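Local structure of WbbZ protein (Klebsiella pneumoniae subsp. pneumoniae NTUH-K2044, 6X1L) at residues A[151-156]-A[232-237]; A[171-175]-A[224-230]; A[188-192]-A[213-217]; A[239-245]-A[265-270]. The protein has no established function but, as a member of the polysaccharide pyruvyl transferase family, may transfer pyruvyl groups to a bacterial polysaccharide. All coordinates share one frame; numbering follows the deposited sequence.

Contact 1. Residues A[151-156]-A[232-237]; sequences AFYLDL and ILASLL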
# COMPACT_ATOMS: atom_id res chain seq x y z
N ALA A 151 -5.68 17.30 -1.48
CA ALA A 151 -5.60 16.28 -2.53
C ALA A 151 -5.90 16.83 -3.91
O ALA A 151 -5.45 16.25 -4.91
CB ALA A 151 -6.55 15.12 -2.22
N PHE A 152 -6.61 17.95 -4.01
CA PHE A 152 -6.78 18.54 -5.34
C PHE A 152 -5.47 19.11 -5.88
O PHE A 152 -5.38 19.35 -7.09
CB PHE A 152 -7.89 19.60 -5.29
CG PHE A 152 -9.24 19.01 -4.98
CD1 PHE A 152 -10.03 18.46 -5.99
CD2 PHE A 152 -9.71 18.97 -3.68
CE1 PHE A 152 -11.26 17.90 -5.71
CE2 PHE A 152 -10.94 18.41 -3.39
CZ PHE A 152 -11.72 17.88 -4.40
N TYR A 153 -4.46 19.29 -5.03
CA TYR A 153 -3.12 19.69 -5.46
C TYR A 153 -2.26 18.53 -5.93
O TYR A 153 -1.09 18.74 -6.26
CB TYR A 153 -2.38 20.41 -4.33
CG TYR A 153 -2.70 21.88 -4.20
CD1 TYR A 153 -1.98 22.83 -4.92
CD2 TYR A 153 -3.71 22.33 -3.35
CE1 TYR A 153 -2.26 24.18 -4.80
CE2 TYR A 153 -3.99 23.67 -3.22
CZ TYR A 153 -3.27 24.59 -3.95
OH TYR A 153 -3.55 25.94 -3.84
N LEU A 154 -2.79 17.31 -5.95
CA LEU A 154 -1.98 16.14 -6.28
C LEU A 154 -1.45 16.24 -7.71
O LEU A 154 -2.21 16.47 -8.65
CB LEU A 154 -2.81 14.87 -6.12
CG LEU A 154 -2.08 13.52 -6.14
CD1 LEU A 154 -1.24 13.34 -4.89
CD2 LEU A 154 -3.10 12.40 -6.28
N ASP A 155 -0.13 16.09 -7.86
CA ASP A 155 0.51 16.07 -9.17
C ASP A 155 0.25 14.72 -9.82
O ASP A 155 1.10 13.83 -9.85
CB ASP A 155 2.00 16.36 -9.03
CG ASP A 155 2.70 16.50 -10.37
OD1 ASP A 155 2.00 16.54 -11.41
OD2 ASP A 155 3.94 16.56 -10.39
N LEU A 156 -0.95 14.59 -10.39
CA LEU A 156 -1.54 13.29 -10.68
C LEU A 156 -0.70 12.45 -11.64
O LEU A 156 -0.66 11.22 -11.51
CB LEU A 156 -2.95 13.48 -11.24
CG LEU A 156 -3.81 12.24 -11.49
CD1 LEU A 156 -4.05 11.48 -10.20
CD2 LEU A 156 -5.12 12.64 -12.14
N ILE A 232 -12.42 11.59 -4.16
CA ILE A 232 -11.58 12.63 -4.74
C ILE A 232 -10.64 12.05 -5.79
O ILE A 232 -10.54 12.57 -6.91
CB ILE A 232 -10.80 13.36 -3.62
CG1 ILE A 232 -11.74 14.30 -2.85
CG2 ILE A 232 -9.63 14.14 -4.21
CD1 ILE A 232 -11.10 14.95 -1.65
N LEU A 233 -9.96 10.94 -5.46
CA LEU A 233 -9.04 10.33 -6.41
C LEU A 233 -9.76 9.93 -7.69
O LEU A 233 -9.31 10.23 -8.80
CB LEU A 233 -8.37 9.11 -5.79
CG LEU A 233 -7.24 9.32 -4.77
CD1 LEU A 233 -6.73 7.96 -4.31
CD2 LEU A 233 -6.12 10.15 -5.38
N ALA A 234 -10.90 9.24 -7.56
CA ALA A 234 -11.66 8.85 -8.74
C ALA A 234 -12.14 10.06 -9.53
O ALA A 234 -12.21 10.00 -10.76
CB ALA A 234 -12.84 7.97 -8.32
N SER A 235 -12.47 11.16 -8.84
CA SER A 235 -12.86 12.38 -9.54
C SER A 235 -11.70 12.97 -10.33
O SER A 235 -11.88 13.42 -11.46
CB SER A 235 -13.40 13.42 -8.54
OG SER A 235 -14.61 12.98 -7.94
N LEU A 236 -10.50 12.99 -9.73
CA LEU A 236 -9.31 13.40 -10.47
C LEU A 236 -9.08 12.52 -11.69
O LEU A 236 -8.60 13.00 -12.72
CB LEU A 236 -8.09 13.37 -9.55
CG LEU A 236 -8.11 14.29 -8.33
CD1 LEU A 236 -6.80 14.17 -7.56
CD2 LEU A 236 -8.36 15.73 -8.75
N LEU A 237 -9.40 11.23 -11.58
CA LEU A 237 -9.23 10.30 -12.69
C LEU A 237 -10.31 10.44 -13.75
O LEU A 237 -10.25 9.73 -14.76
CB LEU A 237 -9.20 8.86 -12.16
CG LEU A 237 -8.05 8.52 -11.21
CD1 LEU A 237 -8.26 7.14 -10.60
CD2 LEU A 237 -6.72 8.59 -11.95

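Contact 2. Residues A[171-175]-A[224-230]; sequences NCFRT and NTDRLHV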
# COMPACT_ATOMS: atom_id res chain seq x y z
N ASN A 171 -16.65 -1.12 -5.61
CA ASN A 171 -17.29 -0.76 -4.36
C ASN A 171 -16.21 -0.54 -3.31
O ASN A 171 -15.44 -1.46 -3.01
CB ASN A 171 -18.27 -1.84 -3.90
CG ASN A 171 -19.45 -1.99 -4.83
OD1 ASN A 171 -19.87 -1.04 -5.49
ND2 ASN A 171 -20.01 -3.20 -4.89
N CYS A 172 -16.14 0.68 -2.76
CA CYS A 172 -15.12 1.06 -1.77
C CYS A 172 -15.82 1.70 -0.57
O CYS A 172 -15.79 2.92 -0.41
CB CYS A 172 -14.08 1.98 -2.40
SG CYS A 172 -13.29 1.32 -3.91
N PHE A 173 -16.43 0.87 0.27
CA PHE A 173 -17.23 1.35 1.39
C PHE A 173 -16.58 1.01 2.72
O PHE A 173 -15.88 0.00 2.87
CB PHE A 173 -18.64 0.77 1.34
CG PHE A 173 -19.48 1.33 0.23
CD1 PHE A 173 -20.24 2.47 0.43
CD2 PHE A 173 -19.51 0.72 -1.02
CE1 PHE A 173 -21.01 2.99 -0.59
CE2 PHE A 173 -20.28 1.23 -2.04
CZ PHE A 173 -21.03 2.37 -1.83
N ARG A 174 -16.85 1.87 3.70
CA ARG A 174 -16.33 1.71 5.05
C ARG A 174 -16.78 0.39 5.65
O ARG A 174 -17.97 0.08 5.67
CB ARG A 174 -16.80 2.89 5.91
CG ARG A 174 -16.13 3.01 7.26
CD ARG A 174 -16.45 4.36 7.88
NE ARG A 174 -16.01 4.43 9.26
CZ ARG A 174 -16.78 4.12 10.30
NH1 ARG A 174 -18.03 3.73 10.10
NH2 ARG A 174 -16.30 4.21 11.53
N THR A 175 -15.81 -0.39 6.15
CA THR A 175 -16.08 -1.77 6.57
C THR A 175 -17.00 -1.84 7.78
O THR A 175 -17.68 -2.86 7.98
CB THR A 175 -14.77 -2.49 6.88
OG1 THR A 175 -14.04 -1.76 7.87
CG2 THR A 175 -13.92 -2.62 5.63
N ASN A 224 -18.10 3.42 -6.60
CA ASN A 224 -19.11 3.69 -5.58
C ASN A 224 -18.41 3.74 -4.23
O ASN A 224 -17.74 2.78 -3.84
CB ASN A 224 -20.19 2.61 -5.57
CG ASN A 224 -20.83 2.40 -6.93
OD1 ASN A 224 -21.33 3.35 -7.54
ND2 ASN A 224 -20.84 1.16 -7.41
N THR A 225 -18.57 4.85 -3.49
CA THR A 225 -17.82 4.96 -2.25
C THR A 225 -18.49 5.94 -1.29
O THR A 225 -19.24 6.83 -1.70
CB THR A 225 -16.38 5.40 -2.52
OG1 THR A 225 -15.64 5.41 -1.29
CG2 THR A 225 -16.33 6.80 -3.13
N ASP A 226 -18.22 5.73 0.00
CA ASP A 226 -18.47 6.70 1.07
C ASP A 226 -17.16 7.17 1.70
O ASP A 226 -17.16 7.67 2.83
CB ASP A 226 -19.40 6.11 2.13
CG ASP A 226 -18.78 4.91 2.87
OD1 ASP A 226 -17.63 4.54 2.58
OD2 ASP A 226 -19.45 4.35 3.76
N ARG A 227 -16.05 6.98 0.99
CA ARG A 227 -14.72 7.35 1.45
C ARG A 227 -14.28 8.59 0.68
O ARG A 227 -14.12 8.54 -0.54
CB ARG A 227 -13.73 6.21 1.23
CG ARG A 227 -13.94 5.00 2.11
CD ARG A 227 -13.55 5.30 3.55
NE ARG A 227 -13.26 4.08 4.30
CZ ARG A 227 -12.96 4.07 5.60
NH1 ARG A 227 -12.91 5.21 6.28
NH2 ARG A 227 -12.70 2.92 6.21
N LEU A 228 -14.07 9.69 1.41
CA LEU A 228 -13.86 10.99 0.78
C LEU A 228 -12.74 10.94 -0.26
O LEU A 228 -12.93 11.34 -1.42
CB LEU A 228 -13.54 12.04 1.84
CG LEU A 228 -13.26 13.44 1.30
CD1 LEU A 228 -14.45 13.95 0.50
CD2 LEU A 228 -12.94 14.39 2.44
N HIS A 229 -11.57 10.44 0.13
CA HIS A 229 -10.44 10.55 -0.78
C HIS A 229 -10.41 9.48 -1.85
O HIS A 229 -9.73 9.66 -2.86
CB HIS A 229 -9.14 10.59 0.03
CG HIS A 229 -8.94 11.89 0.72
ND1 HIS A 229 -9.46 12.16 1.97
CD2 HIS A 229 -8.34 13.04 0.31
CE1 HIS A 229 -9.16 13.40 2.31
NE2 HIS A 229 -8.48 13.96 1.32
N VAL A 230 -11.17 8.39 -1.68
CA VAL A 230 -11.49 7.56 -2.83
C VAL A 230 -12.31 8.35 -3.84
O VAL A 230 -12.02 8.36 -5.04
CB VAL A 230 -12.24 6.29 -2.39
CG1 VAL A 230 -12.71 5.50 -3.61
CG2 VAL A 230 -11.34 5.42 -1.51

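Contact 3. Residues A[188-192]-A[213-217]; sequences NHDIS and MINFL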
# COMPACT_ATOMS: atom_id res chain seq x y z
N ASN A 188 -16.72 -5.62 -1.98
CA ASN A 188 -16.26 -4.39 -1.36
C ASN A 188 -14.75 -4.42 -1.16
O ASN A 188 -14.20 -5.41 -0.66
CB ASN A 188 -16.94 -4.16 -0.01
CG ASN A 188 -16.68 -2.76 0.54
OD1 ASN A 188 -16.73 -1.78 -0.20
ND2 ASN A 188 -16.39 -2.67 1.83
N HIS A 189 -14.09 -3.33 -1.55
CA HIS A 189 -12.65 -3.15 -1.35
C HIS A 189 -12.46 -1.82 -0.62
O HIS A 189 -12.45 -0.76 -1.25
CB HIS A 189 -11.90 -3.16 -2.68
CG HIS A 189 -12.07 -4.42 -3.46
ND1 HIS A 189 -13.22 -4.73 -4.15
CD2 HIS A 189 -11.22 -5.46 -3.67
CE1 HIS A 189 -13.08 -5.90 -4.75
NE2 HIS A 189 -11.87 -6.36 -4.47
N ASP A 190 -12.30 -1.87 0.71
CA ASP A 190 -12.07 -0.66 1.50
C ASP A 190 -10.59 -0.30 1.43
O ASP A 190 -9.81 -0.50 2.36
CB ASP A 190 -12.53 -0.86 2.94
CG ASP A 190 -12.67 0.45 3.69
OD1 ASP A 190 -12.55 1.52 3.05
OD2 ASP A 190 -12.91 0.42 4.91
N ILE A 191 -10.19 0.23 0.27
CA ILE A 191 -8.79 0.52 0.00
C ILE A 191 -8.24 1.62 0.89
O ILE A 191 -7.01 1.79 0.97
CB ILE A 191 -8.59 0.87 -1.48
CG1 ILE A 191 -9.45 2.08 -1.86
CG2 ILE A 191 -8.93 -0.34 -2.36
CD1 ILE A 191 -9.18 2.61 -3.26
N SER A 192 -9.11 2.39 1.55
CA SER A 192 -8.63 3.37 2.52
C SER A 192 -8.00 2.69 3.73
O SER A 192 -7.04 3.23 4.30
CB SER A 192 -9.79 4.27 2.97
OG SER A 192 -10.36 4.95 1.87
N MSE A 213 -3.65 3.05 -4.34
CA MSE A 213 -5.06 3.37 -4.44
C MSE A 213 -5.43 3.78 -5.85
O MSE A 213 -6.46 3.36 -6.39
CB MSE A 213 -5.44 4.49 -3.46
CG MSE A 213 -5.20 4.15 -1.99
SE MSE A 213 -5.71 5.71 -0.89
CE MSE A 213 -7.64 5.49 -0.95
N ILE A 214 -4.58 4.61 -6.45
CA ILE A 214 -4.81 5.07 -7.82
C ILE A 214 -4.73 3.90 -8.80
O ILE A 214 -5.57 3.76 -9.70
CB ILE A 214 -3.82 6.19 -8.18
CG1 ILE A 214 -4.19 7.48 -7.44
CG2 ILE A 214 -3.79 6.41 -9.70
CD1 ILE A 214 -3.28 8.64 -7.75
N ASN A 215 -3.71 3.04 -8.65
CA ASN A 215 -3.61 1.85 -9.51
C ASN A 215 -4.89 1.04 -9.47
O ASN A 215 -5.37 0.56 -10.51
CB ASN A 215 -2.43 0.97 -9.09
CG ASN A 215 -1.09 1.61 -9.36
OD1 ASN A 215 -0.96 2.51 -10.19
ND2 ASN A 215 -0.07 1.13 -8.66
N PHE A 216 -5.44 0.85 -8.27
CA PHE A 216 -6.67 0.08 -8.14
C PHE A 216 -7.81 0.73 -8.91
O PHE A 216 -8.52 0.06 -9.68
CB PHE A 216 -7.04 -0.05 -6.66
CG PHE A 216 -8.36 -0.73 -6.42
CD1 PHE A 216 -8.45 -2.11 -6.41
CD2 PHE A 216 -9.51 0.02 -6.21
CE1 PHE A 216 -9.66 -2.74 -6.19
CE2 PHE A 216 -10.73 -0.60 -6.00
CZ PHE A 216 -10.80 -1.98 -5.98
N LEU A 217 -7.98 2.04 -8.74
CA LEU A 217 -9.13 2.73 -9.31
C LEU A 217 -9.03 2.89 -10.82
O LEU A 217 -10.05 2.91 -11.51
CB LEU A 217 -9.30 4.10 -8.65
CG LEU A 217 -9.59 4.07 -7.15
CD1 LEU A 217 -9.42 5.46 -6.56
CD2 LEU A 217 -10.99 3.54 -6.90

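Contact 4. Residues A[239-245]-A[265-270]; sequences KEVNFYP and KTCFIT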
# COMPACT_ATOMS: atom_id res chain seq x y z
N LYS A 239 -13.41 9.54 -13.45
CA LYS A 239 -14.29 8.39 -13.39
C LYS A 239 -15.73 8.82 -13.13
O LYS A 239 -16.00 9.94 -12.69
CB LYS A 239 -13.85 7.41 -12.30
CG LYS A 239 -12.41 6.96 -12.41
CD LYS A 239 -12.18 6.15 -13.67
CE LYS A 239 -10.79 5.54 -13.68
NZ LYS A 239 -10.53 4.83 -14.96
N GLU A 240 -16.65 7.90 -13.40
CA GLU A 240 -18.03 8.04 -12.95
C GLU A 240 -18.10 7.63 -11.48
O GLU A 240 -17.80 6.48 -11.14
CB GLU A 240 -18.95 7.18 -13.82
CG GLU A 240 -20.41 7.24 -13.43
CD GLU A 240 -21.27 6.44 -14.38
OE1 GLU A 240 -20.82 6.17 -15.51
OE2 GLU A 240 -22.41 6.08 -14.00
N VAL A 241 -18.46 8.57 -10.61
CA VAL A 241 -18.32 8.40 -9.17
C VAL A 241 -19.68 8.58 -8.50
O VAL A 241 -20.36 9.59 -8.73
CB VAL A 241 -17.30 9.39 -8.58
CG1 VAL A 241 -17.12 9.15 -7.09
CG2 VAL A 241 -15.98 9.27 -9.32
N ASN A 242 -20.05 7.61 -7.67
CA ASN A 242 -21.27 7.67 -6.87
C ASN A 242 -20.84 7.78 -5.41
O ASN A 242 -20.42 6.80 -4.79
CB ASN A 242 -22.14 6.44 -7.11
CG ASN A 242 -22.63 6.35 -8.55
OD1 ASN A 242 -23.18 7.31 -9.08
ND2 ASN A 242 -22.40 5.20 -9.18
N PHE A 243 -20.95 8.99 -4.86
CA PHE A 243 -20.43 9.33 -3.55
C PHE A 243 -21.56 9.31 -2.52
O PHE A 243 -22.61 9.93 -2.74
CB PHE A 243 -19.77 10.71 -3.60
CG PHE A 243 -18.88 11.02 -2.43
CD1 PHE A 243 -18.42 10.01 -1.59
CD2 PHE A 243 -18.50 12.33 -2.17
CE1 PHE A 243 -17.60 10.31 -0.52
CE2 PHE A 243 -17.68 12.63 -1.10
CZ PHE A 243 -17.23 11.62 -0.28
N TYR A 244 -21.34 8.60 -1.40
CA TYR A 244 -22.37 8.43 -0.38
C TYR A 244 -22.00 9.17 0.91
O TYR A 244 -20.82 9.37 1.21
CB TYR A 244 -22.58 6.95 -0.08
CG TYR A 244 -23.27 6.19 -1.19
CD1 TYR A 244 -22.58 5.82 -2.34
CD2 TYR A 244 -24.62 5.85 -1.10
CE1 TYR A 244 -23.21 5.13 -3.36
CE2 TYR A 244 -25.25 5.16 -2.11
CZ TYR A 244 -24.54 4.81 -3.24
OH TYR A 244 -25.18 4.12 -4.25
N PRO A 245 -22.99 9.58 1.69
CA PRO A 245 -22.72 10.42 2.87
C PRO A 245 -22.24 9.62 4.07
O PRO A 245 -22.26 8.38 4.09
CB PRO A 245 -24.07 11.08 3.15
CG PRO A 245 -25.07 10.10 2.66
CD PRO A 245 -24.44 9.42 1.46
N LYS A 265 -19.05 14.30 -13.55
CA LYS A 265 -19.27 12.87 -13.53
C LYS A 265 -19.31 12.30 -12.11
O LYS A 265 -19.49 11.08 -11.95
CB LYS A 265 -18.19 12.15 -14.34
CG LYS A 265 -18.20 12.53 -15.81
CD LYS A 265 -17.12 11.78 -16.57
CE LYS A 265 -17.18 12.10 -18.05
NZ LYS A 265 -16.13 11.35 -18.80
N THR A 266 -19.14 13.13 -11.09
CA THR A 266 -19.25 12.73 -9.70
C THR A 266 -20.56 13.29 -9.15
O THR A 266 -20.77 14.51 -9.16
CB THR A 266 -18.07 13.25 -8.87
OG1 THR A 266 -16.85 12.73 -9.40
CG2 THR A 266 -18.21 12.82 -7.42
N CYS A 267 -21.43 12.41 -8.66
CA CYS A 267 -22.68 12.84 -8.05
C CYS A 267 -22.79 12.28 -6.64
O CYS A 267 -22.21 11.24 -6.31
CB CYS A 267 -23.89 12.42 -8.89
SG CYS A 267 -24.30 10.67 -8.81
N PHE A 268 -23.56 12.98 -5.81
CA PHE A 268 -23.72 12.67 -4.40
C PHE A 268 -25.11 12.08 -4.19
O PHE A 268 -26.12 12.72 -4.53
CB PHE A 268 -23.53 13.93 -3.55
CG PHE A 268 -23.39 13.67 -2.08
CD1 PHE A 268 -22.18 13.24 -1.55
CD2 PHE A 268 -24.46 13.87 -1.22
CE1 PHE A 268 -22.04 13.01 -0.19
CE2 PHE A 268 -24.33 13.64 0.14
CZ PHE A 268 -23.12 13.21 0.65
N ILE A 269 -25.16 10.88 -3.62
CA ILE A 269 -26.41 10.15 -3.42
C ILE A 269 -26.87 10.39 -1.99
O ILE A 269 -26.28 9.87 -1.04
CB ILE A 269 -26.25 8.65 -3.71
CG1 ILE A 269 -26.12 8.40 -5.22
CG2 ILE A 269 -27.43 7.87 -3.15
CD1 ILE A 269 -24.73 8.61 -5.77
N THR A 270 -27.93 11.19 -1.84
CA THR A 270 -28.46 11.50 -0.52
C THR A 270 -29.31 10.37 0.03
O THR A 270 -29.23 10.04 1.22
CB THR A 270 -29.27 12.79 -0.58
OG1 THR A 270 -30.10 12.78 -1.75
CG2 THR A 270 -28.35 14.00 -0.63
O HOH W 1 -15.61 12.44 -11.93

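Contact 1. Residues A[151-156]-A[232-237]
Phe-152 and Ile-232 cross at about a right angle, the isoleucine lying over one face of the ring. Ile-232 CG2 stands 4.3 Å above the ring plane, displaced toward the rim, while Ile-232 CD1 reaches Phe-152 CE2 at 3.9 Å. The phenyl group gets there because its CG is anti to the carbonyl carbon (chi1 -65°), which swings the ring toward helix 228-236. Ile-232 CG2 serves a second partner, meeting Ala-151 CB at 3.8 Å.

One helical turn on, Leu-236 turns its two methyl branches to different neighbours. Its CD2 approaches the Phe-152 ring obliquely. Leu-236 CD1 lies 3.6 Å from Ala-151 O, a carbonyl oxygen that also accepts the backbone bond from Leu-154 N. Beyond the short 3-10 segment, Leu-154 and Leu-233 run obliquely to each other and meet through their CD2 methyls at 3.9 Å. Leu-156 CD2 then rests against the end of the helix, 3.5 Å from Leu-236 O, and Leu-156 CD1 faces Leu-237 CD2. Helix 33-48 adds Val-37 beside Ala-151 and Leu-233, whereas helix 250-259 covers part of Phe-152.

Apart from two carbonyl oxygens touched by methyls, the contact is made by aliphatic groups and a single ring, without hydrogen bonds between the segments, so the loop following strand 144-146 is held on helix 228-236 by shape and hydrophobic burial.

Contact 2. Residues A[171-175]-A[224-230]
Cys-172 and Asn-224 join strands 167-172 and 220-225, neighbours in a four-stranded parallel sheet, through a bond from Cys-172 N to Asn-224 O (2.9 Å). The carbonyl of the same cysteine is used too: Thr-225 OG1 donates to Cys-172 O at 2.6 Å, in the carbonyl plane. On one sheet face the side chains of Asn-171 and Asn-224 lie side by side, and Asn-224 ND2 donates to Asn-171 OD1 at 3.1 Å, almost straight at 168° and close to its own amide plane. The other end of that amide, Asn-224 OD1, is taken by Asn-242 of the next strand.

Next along the chain, Phe-173 lays one ring face over the backbone, with Thr-225 CA 4.2 Å from the ring centroid in a CH-pi contact. The carboxylate of Asp-226 meets both Phe-173 and Arg-174: its OD1 receives Arg-174 N at 3.0 Å through the syn lone pair, while OD2 lies at the edge of the Phe-173 ring. Asp-226 takes chi1 64°, which sets CG between the backbone N and the carbonyl carbon and turns the carboxylate toward segment 171-175. Further out, Arg-174 CG sits 3.6 Å from Arg-227 NH2, over one face of that guanidinium. The two guanidinium planes are steeply inclined, and Arg-227 NH2 forms a salt bridge with Asp-190, which probably offsets the nearness of like charges.

An ST turn leads into helix 228-236 and positions the threonine hydroxyl: Thr-225 OG1 accepts from Arg-227 N, the N-cap residue, at 2.8 Å.

Contact 3. Residues A[188-192]-A[213-217]
Ile-191 points its CB at helix 203-218 and divides there into two branches that meet different residues. The first, CG2, settles over a face of Phe-216, 4.0 Å from the ring centroid and 15° off the ring normal, a CH-pi contact displaced toward the CD2 side. The second branch begins with CG1, held between the backbone N and the carbonyl carbon (chi1 58°), where it touches the terminal CE of Met-213, present as selenomethionine, at 4.0 Å. At the tip, CD1 reaches three side chains: Phe-216 CD2 at 3.9 Å, Met-213 CE at 4.0 Å and Leu-217 CD2 at 4.2 Å.

The helix belongs to a beta-alpha-beta unit, linking strand 167-172 to its neighbour 220-225 in the parallel sheet, and segment 188-192 lies in the connection that precedes it. An inverse gamma turn centred on Asp-190 separates His-189 from Ile-191, and both of these neighbours of the turn reach Phe-216. His-189 comes at the far end of the ring, its CB 3.7 Å from Phe-216 CZ. The imidazole and phenyl planes are oblique, at 43°, with Phe-216 CE1 over one imidazole face.

Met-213 bends at chi3, which brings CE round to Ser-192 OG as well as to Ile-191. Trp-195 of the second subunit packs on Ile-191, and Tyr-199 of that same subunit on Phe-216.

Contact 4. Residues A[239-245]-A[265-270]
Val-241 and Thr-266 open a parallel ladder that continues through Asn-242 with Cys-267 and Phe-243 with Phe-268. Four backbone bonds carry it: Val-241 N to Lys-265 O, Cys-267 N to Val-241 O, Phe-243 N to Cys-267 O and Ile-269 N to Phe-243 O, all within 3.0 Å and nearly straight. A water extends the polar set at the start of the strands, donating to Lys-239 O at 2.6 Å and lying 2.8 Å from Thr-266 OG1, which also bonds to Ser-235.

Aromatic contacts gather at the other end. Phe-268 directs its edge at the face of Phe-243 in an offset edge-to-face pair, with planes at 88° and centroids 5.7 Å apart. Pro-245 CB comes obliquely to the Phe-268 ring, 3.4 Å from CZ. The Tyr-244 ring has Ile-269 CB over one face, 4.2 Å from its centroid, and the edge-to-face partner Phe-173 nearby.

Among the remaining side chains, Val-241 and Thr-266 run side by side on the sheet face that also carries the two phenylalanines, whereas Ile-269 CD1 bends back (chi2 82°) to Asn-242 CB at 3.6 Å.

Strands 240-243 and 266-268, with helix 250-259 between them, form a beta-alpha-beta unit at one end of the four-stranded parallel sheet, consistent with the Rossmann-like architecture of the GT-B clan.

How the contacts relate
Most residues of contact 3 are buried, and the second subunit helps cover it, whereas contact 1 lies nearest the centre of the chain; contacts 1, 2 and 4 are partly buried, and contact 4 reaches the edge of the sheet. Helix 228-236 is shared: contact 1 uses its C-terminal half, contact 2 its start. Contacts 2 and 4 lie in one parallel sheet and meet between strands 220-225 and 240-243, where Thr-225 O pairs with Tyr-244 N. Contacts 1 and 3 are joined by apolar packing, as between Leu-233 and Met-213. Chemistry follows place: the two helix-to-loop contacts are almost wholly apolar, while the strand contacts combine backbone bonds with polar and aromatic side chains.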